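Local coordinates for aspartyl-tRNA synthetase 2 (PDB 1N9W) that activates L-aspartate with ATP and transfers it to tRNA(Asp) and, with similar efficiency, to tRNA(Asn), acting as a non-discriminating class II synthetase, at the interface of chains A and B. Residues are numbered along the deposited sequence; one frame, centred on the assembly and turned at random. Chains: chain A/B, aspartyl-tRNA synthetase 2.

Contact 1: the interface of chains A and B. Residues chain A 188, 223, 383-385; chain B 20-21, 58, 86, 117.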
loop_
_atom_site.group_PDB
_atom_site.type_symbol
_atom_site.label_atom_id
_atom_site.label_comp_id
_atom_site.label_asym_id
_atom_site.label_seq_id
_atom_site.Cartn_x
_atom_site.Cartn_y
_atom_site.Cartn_z
ATOM N N GLY A 188 18.122 7.342 5.297
ATOM C CA GLY A 188 18.765 8.492 5.913
ATOM C C GLY A 188 17.719 9.500 6.361
ATOM O O GLY A 188 18.011 10.412 7.141
ATOM N N PHE A 223 20.967 1.638 10.838
ATOM C CA PHE A 223 21.441 1.459 12.220
ATOM C C PHE A 223 21.399 -0.005 12.649
ATOM O O PHE A 223 21.063 -0.323 13.794
ATOM C CB PHE A 223 20.638 2.325 13.197
ATOM C CG PHE A 223 20.867 3.801 13.004
ATOM C CD1 PHE A 223 22.078 4.385 13.359
ATOM C CD2 PHE A 223 19.894 4.594 12.409
ATOM C CE1 PHE A 223 22.320 5.735 13.121
ATOM C CE2 PHE A 223 20.121 5.947 12.162
ATOM C CZ PHE A 223 21.343 6.519 12.522
ATOM N N GLY A 383 27.274 10.689 5.672
ATOM C CA GLY A 383 27.081 9.776 6.785
ATOM C C GLY A 383 25.908 8.823 6.808
ATOM O O GLY A 383 25.136 8.793 7.770
ATOM N N MET A 384 25.763 8.033 5.755
ATOM C CA MET A 384 24.690 7.063 5.750
ATOM C C MET A 384 25.096 6.063 6.824
ATOM O O MET A 384 26.271 5.711 6.954
ATOM C CB MET A 384 24.574 6.381 4.384
ATOM C CG MET A 384 23.840 7.219 3.352
ATOM S SD MET A 384 22.090 6.991 3.601
ATOM C CE MET A 384 21.732 6.541 2.028
ATOM N N PRO A 385 24.135 5.613 7.625
ATOM C CA PRO A 385 24.461 4.653 8.673
ATOM C C PRO A 385 24.498 3.224 8.120
ATOM O O PRO A 385 24.049 2.972 7.008
ATOM C CB PRO A 385 23.304 4.829 9.636
ATOM C CG PRO A 385 22.144 4.970 8.669
ATOM C CD PRO A 385 22.706 5.975 7.659
ATOM N N GLY B 20 21.253 8.389 15.820
ATOM C CA GLY B 20 20.723 9.440 14.962
ATOM C C GLY B 20 21.801 10.127 14.148
ATOM O O GLY B 20 22.871 9.559 13.933
ATOM N N PHE B 21 21.518 11.340 13.686
ATOM C CA PHE B 21 22.478 12.106 12.889
ATOM C C PHE B 21 22.780 13.445 13.528
ATOM O O PHE B 21 21.898 14.072 14.113
ATOM C CB PHE B 21 21.940 12.373 11.481
ATOM C CG PHE B 21 21.593 11.133 10.720
ATOM C CD1 PHE B 21 20.357 10.513 10.898
ATOM C CD2 PHE B 21 22.509 10.569 9.838
ATOM C CE1 PHE B 21 20.041 9.359 10.202
ATOM C CE2 PHE B 21 22.197 9.410 9.140
ATOM C CZ PHE B 21 20.964 8.799 9.318
ATOM N N ALA B 58 26.446 9.978 11.124
ATOM C CA ALA B 58 25.566 9.084 11.870
ATOM C C ALA B 58 26.273 8.806 13.189
ATOM O O ALA B 58 27.460 8.475 13.206
ATOM C CB ALA B 58 25.340 7.793 11.098
ATOM N N SER B 86 29.161 6.683 11.179
ATOM C CA SER B 86 29.438 6.982 9.785
ATOM C C SER B 86 29.658 8.476 9.631
ATOM O O SER B 86 28.707 9.249 9.562
ATOM C CB SER B 86 28.258 6.547 8.915
ATOM O OG SER B 86 28.487 6.827 7.559
ATOM N N ARG B 117 16.156 15.121 4.866
ATOM C CA ARG B 117 16.329 14.628 6.223
ATOM C C ARG B 117 15.791 15.637 7.244
ATOM O O ARG B 117 15.480 15.268 8.370
ATOM C CB ARG B 117 17.808 14.327 6.495
ATOM C CG ARG B 117 18.388 13.196 5.664
ATOM C CD ARG B 117 19.832 12.985 6.063
ATOM N NE ARG B 117 20.541 11.978 5.288
ATOM C CZ ARG B 117 21.816 11.657 5.502
ATOM N NH1 ARG B 117 22.495 12.272 6.461
ATOM N NH2 ARG B 117 22.420 10.721 4.771
#

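Contact 2: the interface of chains A and B. Residues chain A 21, 58-59, 85-86; chain B 223, 383-386.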
loop_
_atom_site.group_PDB
_atom_site.type_symbol
_atom_site.label_atom_id
_atom_site.label_comp_id
_atom_site.label_asym_id
_atom_site.label_seq_id
_atom_site.Cartn_x
_atom_site.Cartn_y
_atom_site.Cartn_z
ATOM N N PHE A 21 -24.090 -12.755 -7.537
ATOM C CA PHE A 21 -24.292 -13.169 -8.911
ATOM C C PHE A 21 -24.871 -14.573 -8.999
ATOM O O PHE A 21 -24.764 -15.371 -8.064
ATOM C CB PHE A 21 -22.973 -13.114 -9.692
ATOM C CG PHE A 21 -22.261 -11.792 -9.599
ATOM C CD1 PHE A 21 -21.540 -11.453 -8.461
ATOM C CD2 PHE A 21 -22.316 -10.886 -10.651
ATOM C CE1 PHE A 21 -20.874 -10.221 -8.369
ATOM C CE2 PHE A 21 -21.654 -9.650 -10.575
ATOM C CZ PHE A 21 -20.931 -9.322 -9.429
ATOM N N ALA A 58 -26.412 -10.230 -12.006
ATOM C CA ALA A 58 -26.375 -9.643 -10.673
ATOM C C ALA A 58 -27.796 -9.665 -10.132
ATOM O O ALA A 58 -28.714 -9.151 -10.775
ATOM C CB ALA A 58 -25.861 -8.219 -10.731
ATOM N N LEU A 59 -27.973 -10.251 -8.951
ATOM C CA LEU A 59 -29.290 -10.350 -8.337
ATOM C C LEU A 59 -29.356 -9.831 -6.919
ATOM O O LEU A 59 -28.347 -9.710 -6.219
ATOM C CB LEU A 59 -29.751 -11.810 -8.297
ATOM C CG LEU A 59 -29.736 -12.632 -9.579
ATOM C CD1 LEU A 59 -30.095 -14.059 -9.243
ATOM C CD2 LEU A 59 -30.704 -12.040 -10.584
ATOM N N LEU A 85 -30.810 -7.200 -10.992
ATOM C CA LEU A 85 -30.192 -5.871 -11.041
ATOM C C LEU A 85 -29.488 -5.597 -12.357
ATOM O O LEU A 85 -29.509 -4.475 -12.864
ATOM C CB LEU A 85 -29.180 -5.728 -9.905
ATOM C CG LEU A 85 -29.708 -6.019 -8.498
ATOM C CD1 LEU A 85 -28.588 -5.875 -7.493
ATOM C CD2 LEU A 85 -30.847 -5.066 -8.189
ATOM N N SER A 86 -28.851 -6.625 -12.898
ATOM C CA SER A 86 -28.130 -6.484 -14.146
ATOM C C SER A 86 -28.078 -7.819 -14.866
ATOM O O SER A 86 -27.299 -8.704 -14.513
ATOM C CB SER A 86 -26.711 -5.975 -13.882
ATOM O OG SER A 86 -25.936 -5.996 -15.063
ATOM N N PHE B 223 -22.970 -2.634 -6.474
ATOM C CA PHE B 223 -24.238 -2.750 -5.752
ATOM C C PHE B 223 -24.610 -1.460 -5.025
ATOM O O PHE B 223 -25.051 -1.481 -3.877
ATOM C CB PHE B 223 -24.185 -3.909 -4.758
ATOM C CG PHE B 223 -24.117 -5.250 -5.414
ATOM C CD1 PHE B 223 -25.201 -5.746 -6.122
ATOM C CD2 PHE B 223 -22.954 -6.004 -5.357
ATOM C CE1 PHE B 223 -25.127 -6.976 -6.770
ATOM C CE2 PHE B 223 -22.874 -7.233 -6.005
ATOM C CZ PHE B 223 -23.964 -7.719 -6.713
ATOM N N GLY B 383 -23.558 -9.273 -16.629
ATOM C CA GLY B 383 -24.220 -8.733 -15.460
ATOM C C GLY B 383 -23.406 -7.870 -14.519
ATOM O O GLY B 383 -23.521 -8.009 -13.300
ATOM N N MET B 384 -22.579 -6.982 -15.059
ATOM C CA MET B 384 -21.805 -6.093 -14.205
ATOM C C MET B 384 -22.869 -5.307 -13.439
ATOM O O MET B 384 -23.723 -4.655 -14.041
ATOM C CB MET B 384 -20.952 -5.137 -15.045
ATOM C CG MET B 384 -19.865 -4.440 -14.249
ATOM S SD MET B 384 -18.534 -5.542 -13.717
ATOM C CE MET B 384 -17.261 -4.907 -14.665
ATOM N N PRO B 385 -22.841 -5.367 -12.103
ATOM C CA PRO B 385 -23.818 -4.658 -11.271
ATOM C C PRO B 385 -23.632 -3.147 -11.225
ATOM O O PRO B 385 -22.544 -2.643 -11.498
ATOM C CB PRO B 385 -23.610 -5.292 -9.904
ATOM C CG PRO B 385 -22.115 -5.492 -9.889
ATOM C CD PRO B 385 -21.849 -6.069 -11.266
ATOM N N PRO B 386 -24.698 -2.400 -10.886
ATOM C CA PRO B 386 -24.542 -0.944 -10.823
ATOM C C PRO B 386 -23.394 -0.627 -9.867
ATOM O O PRO B 386 -23.351 -1.133 -8.744
ATOM C CB PRO B 386 -25.901 -0.469 -10.308
ATOM C CG PRO B 386 -26.410 -1.639 -9.528
ATOM C CD PRO B 386 -26.029 -2.806 -10.402
#

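Contact 3: the interface of chains A and B. Residues chain A 142-143, 190-192; chain B 2, 4, 19, 38-39.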
loop_
_atom_site.group_PDB
_atom_site.type_symbol
_atom_site.label_atom_id
_atom_site.label_comp_id
_atom_site.label_asym_id
_atom_site.label_seq_id
_atom_site.Cartn_x
_atom_site.Cartn_y
_atom_site.Cartn_z
ATOM N N GLN A 142 6.742 -1.468 13.997
ATOM C CA GLN A 142 8.169 -1.432 14.274
ATOM C C GLN A 142 8.679 -0.027 13.929
ATOM O O GLN A 142 9.883 0.190 13.807
ATOM C CB GLN A 142 8.872 -2.485 13.409
ATOM C CG GLN A 142 9.564 -3.612 14.154
ATOM C CD GLN A 142 8.847 -4.048 15.413
ATOM O OE1 GLN A 142 7.771 -4.642 15.366
ATOM N NE2 GLN A 142 9.446 -3.744 16.555
ATOM N N ASP A 143 7.748 0.914 13.757
ATOM C CA ASP A 143 8.062 2.307 13.424
ATOM C C ASP A 143 8.597 2.539 12.016
ATOM O O ASP A 143 9.365 3.472 11.799
ATOM C CB ASP A 143 9.073 2.911 14.410
ATOM C CG ASP A 143 8.439 3.367 15.711
ATOM O OD1 ASP A 143 9.168 3.985 16.511
ATOM O OD2 ASP A 143 7.234 3.113 15.937
ATOM N N PHE A 190 14.072 8.516 7.241
ATOM C CA PHE A 190 13.172 7.876 8.206
ATOM C C PHE A 190 13.733 6.686 8.982
ATOM O O PHE A 190 13.031 6.092 9.805
ATOM C CB PHE A 190 11.883 7.444 7.484
ATOM C CG PHE A 190 10.999 8.587 7.053
ATOM C CD1 PHE A 190 10.571 8.700 5.731
ATOM C CD2 PHE A 190 10.589 9.549 7.975
ATOM C CE1 PHE A 190 9.718 9.734 5.338
ATOM C CE2 PHE A 190 9.736 10.591 7.596
ATOM C CZ PHE A 190 9.311 10.696 6.273
ATOM N N GLU A 191 14.988 6.333 8.714
ATOM C CA GLU A 191 15.667 5.219 9.398
ATOM C C GLU A 191 15.216 3.804 9.034
ATOM O O GLU A 191 16.036 2.891 8.959
ATOM C CB GLU A 191 15.579 5.402 10.916
ATOM C CG GLU A 191 16.527 6.461 11.451
ATOM C CD GLU A 191 16.268 6.822 12.907
ATOM O OE1 GLU A 191 15.845 5.935 13.675
ATOM O OE2 GLU A 191 16.512 7.993 13.264
ATOM N N ARG A 192 13.912 3.620 8.858
ATOM C CA ARG A 192 13.353 2.322 8.494
ATOM C C ARG A 192 12.159 2.605 7.603
ATOM O O ARG A 192 11.249 3.358 7.979
ATOM C CB ARG A 192 12.935 1.508 9.745
ATOM C CG ARG A 192 12.789 2.309 11.033
ATOM C CD ARG A 192 12.513 1.381 12.224
ATOM N NE ARG A 192 13.694 0.599 12.598
ATOM C CZ ARG A 192 13.689 -0.400 13.480
ATOM N NH1 ARG A 192 12.565 -0.759 14.093
ATOM N NH2 ARG A 192 14.811 -1.040 13.752
ATOM N N ARG B 2 18.105 1.321 23.557
ATOM C CA ARG B 2 17.997 2.453 22.646
ATOM C C ARG B 2 16.682 3.181 22.900
ATOM O O ARG B 2 15.615 2.568 22.933
ATOM C CB ARG B 2 18.074 1.988 21.186
ATOM C CG ARG B 2 18.416 3.105 20.187
ATOM C CD ARG B 2 17.186 3.716 19.498
ATOM N NE ARG B 2 17.543 4.826 18.601
ATOM C CZ ARG B 2 16.975 5.061 17.417
ATOM N NH1 ARG B 2 16.017 4.265 16.965
ATOM N NH2 ARG B 2 17.364 6.094 16.678
ATOM N N LEU B 4 14.272 6.618 21.776
ATOM C CA LEU B 4 14.003 7.638 20.777
ATOM C C LEU B 4 13.860 8.990 21.476
ATOM O O LEU B 4 13.501 9.056 22.654
ATOM C CB LEU B 4 12.710 7.316 20.041
ATOM C CG LEU B 4 12.787 6.254 18.943
ATOM C CD1 LEU B 4 11.380 5.750 18.567
ATOM C CD2 LEU B 4 13.467 6.879 17.735
ATOM N N LEU B 19 20.531 6.944 18.852
ATOM C CA LEU B 19 21.062 6.656 17.517
ATOM C C LEU B 19 20.442 7.737 16.648
ATOM O O LEU B 19 19.245 8.004 16.753
ATOM C CB LEU B 19 20.631 5.271 17.011
ATOM C CG LEU B 19 21.153 4.066 17.821
ATOM C CD1 LEU B 19 20.561 2.768 17.267
ATOM C CD2 LEU B 19 22.680 4.040 17.761
ATOM N N ASP B 38 16.758 12.025 15.536
ATOM C CA ASP B 38 16.420 10.713 15.045
ATOM C C ASP B 38 15.068 10.854 14.334
ATOM O O ASP B 38 14.616 11.981 14.104
ATOM C CB ASP B 38 16.457 9.630 16.166
ATOM C CG ASP B 38 15.522 9.913 17.327
ATOM O OD1 ASP B 38 14.502 10.598 17.113
ATOM O OD2 ASP B 38 15.786 9.403 18.450
ATOM N N ARG B 39 14.455 9.741 13.948
ATOM C CA ARG B 39 13.198 9.809 13.230
ATOM C C ARG B 39 12.078 10.454 14.029
ATOM O O ARG B 39 11.041 10.815 13.476
ATOM C CB ARG B 39 12.777 8.407 12.750
ATOM C CG ARG B 39 12.614 7.349 13.848
ATOM C CD ARG B 39 12.256 5.988 13.239
ATOM N NE ARG B 39 11.833 5.011 14.224
ATOM C CZ ARG B 39 12.653 4.221 14.907
ATOM N NH1 ARG B 39 13.961 4.289 14.710
ATOM N NH2 ARG B 39 12.158 3.367 15.790
#

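Contact 1: the interface of chains A and B
B:Phe21 of the OB-fold anticodon-binding domain packs against A:Phe223 and A:Pro385 of the opposite catalytic domain, in a mainly apolar part of the homodimer interface that ties one subunit's tRNA-binding module to the other's catalytic core. The two phenyl rings meet edge-to-face with centroids 5.5 Å apart: A:Phe223 points its CZ tip over the face of B:Phe21, toward its CE1-CZ rim, the planes inclined by 66°. The same tip lies against the backbone of B:Gly20, with A:Phe223 CZ 3.7 Å from B:Gly20 O. A:Pro385 comes in near the rim of B:Phe21, its CD 3.7 Å from B:Phe21 CZ, and its CB also touches B:Ala58 CB. The carbonyl oxygen A:Gly383 O lies at the edge of the B:Phe21 ring, in its plane, 3.3 Å from CE2. With its hydroxyl anti to the backbone N (chi1 180°), B:Ser86 donates through OG to A:Met384 O at 2.6 Å, from above the carbonyl plane. B:Arg117 runs its extended chain alongside A:Gly188 O and brings NH2 3.9 Å from A:Met384 SD. On chain A, the contact is built from the end of helix 180-190 and the loops holding A:Phe223 and residues 383-385; the OB-fold strands 15-28 and 58-67 of chain B face them, with B:Ser86 and the loop residue B:Arg117 beside them.

Contact 2: the interface of chains A and B
A:Phe21 and A:Leu85 both turn CG anti to their own carbonyl carbon (chi1 -53° and -54°), which carries the phenyl ring to B:Pro385 and the CD1 methyl of A:Leu85 to B:Phe223. The two side chains belong to the anticodon-binding side of chain A and close on loops of the catalytic domain of chain B, part of the homodimer interface. The A:Phe21 ring crosses B:Pro385 at about a right angle, offering its outer CE2-CZ edge to the pyrrolidine, with CE2 3.7 Å from B:Pro385 CD. B:Pro385 CB meets the methyl CB of A:Ala58 at 3.8 Å. This methyl, A:Ala58 CB, also lies 3.5 Å from B:Gly383 O. An alanine in place of A:Phe21 would probably leave B:Pro385 CD and CG without their aromatic neighbour and open a gap between the strand and the proline loop. B:Pro385 also supports B:Phe223 from within its own chain, laying CB over one face of that ring toward the rim. A:Leu85 CD1 meets the same ring in plane at its edge, 3.7 Å from both CD1 and CE1 of B:Phe223. B:Pro386 adds a looser flank, its CD 4.3 Å from A:Leu85 CB. A polar tie completes the patch: A:Ser86 OG donates to B:Met384 O over 2.8 Å, approaching from 60° out of the carbonyl plane.

Contact 3: the interface of chains A and B
A:Glu191 OE1 is gripped from chain B by two arginines: B:Arg39 NH1 makes a salt bridge to it at 2.7 Å, nearly along the C-O axis, and B:Arg2 NH2 adds a weak one at 3.4 Å. In this class II synthetase homodimer, the bridges fasten the catalytic domain of chain A to the N-terminal region and OB-fold of chain B. The other carboxylate oxygen, A:Glu191 OE2, takes the backbone N of B:Arg39 at 2.8 Å from above the carboxylate plane. B:Arg39 CG sits between its backbone N and carbonyl carbon, the crowded position (chi1 58°), and the chain then runs extended across A:Glu191. Its NH2 reaches A:Asp143 OD1 on the anti side at 3.1 Å. The guanidinium is sandwiched, with A:Arg192 CD centred over one face and B:Leu4 CD2 over the other. The guanidinium of A:Arg192 is parallel to it within 7° but staggered, A:Arg192 NE lying 4.3 Å from B:Arg39 NH1, and the two carboxylates would probably offset the repulsion between these like charges. A:Arg192 is steadied by an in-plane bond from NH1 to A:Gln142 O, 2.9 Å long. B:Arg2 NH2 also donates to B:Leu19 O at 2.7 Å, from above that carbonyl plane.

Contact 1 and contact 2 show overlapping parts of the same two-fold-related patch with the chains exchanged, about 55 Å apart between the centres of their C-alpha atoms; Phe21, Ala58, Ser86, Phe223 and residues 383-385 recur in both. The Met384 side chain turns differently in the two copies, although its carbonyl is used in each. The C-alpha centre of contact 3 is about 11 Å from contact 1's and 49 Å from contact 2's. Contact 3 shares helix 180-190 of chain A and strand 15-28 of chain B with contact 1, placing a charged cluster beside an apolar one. Each anticodon-binding domain is thus held on the partner's catalytic domain.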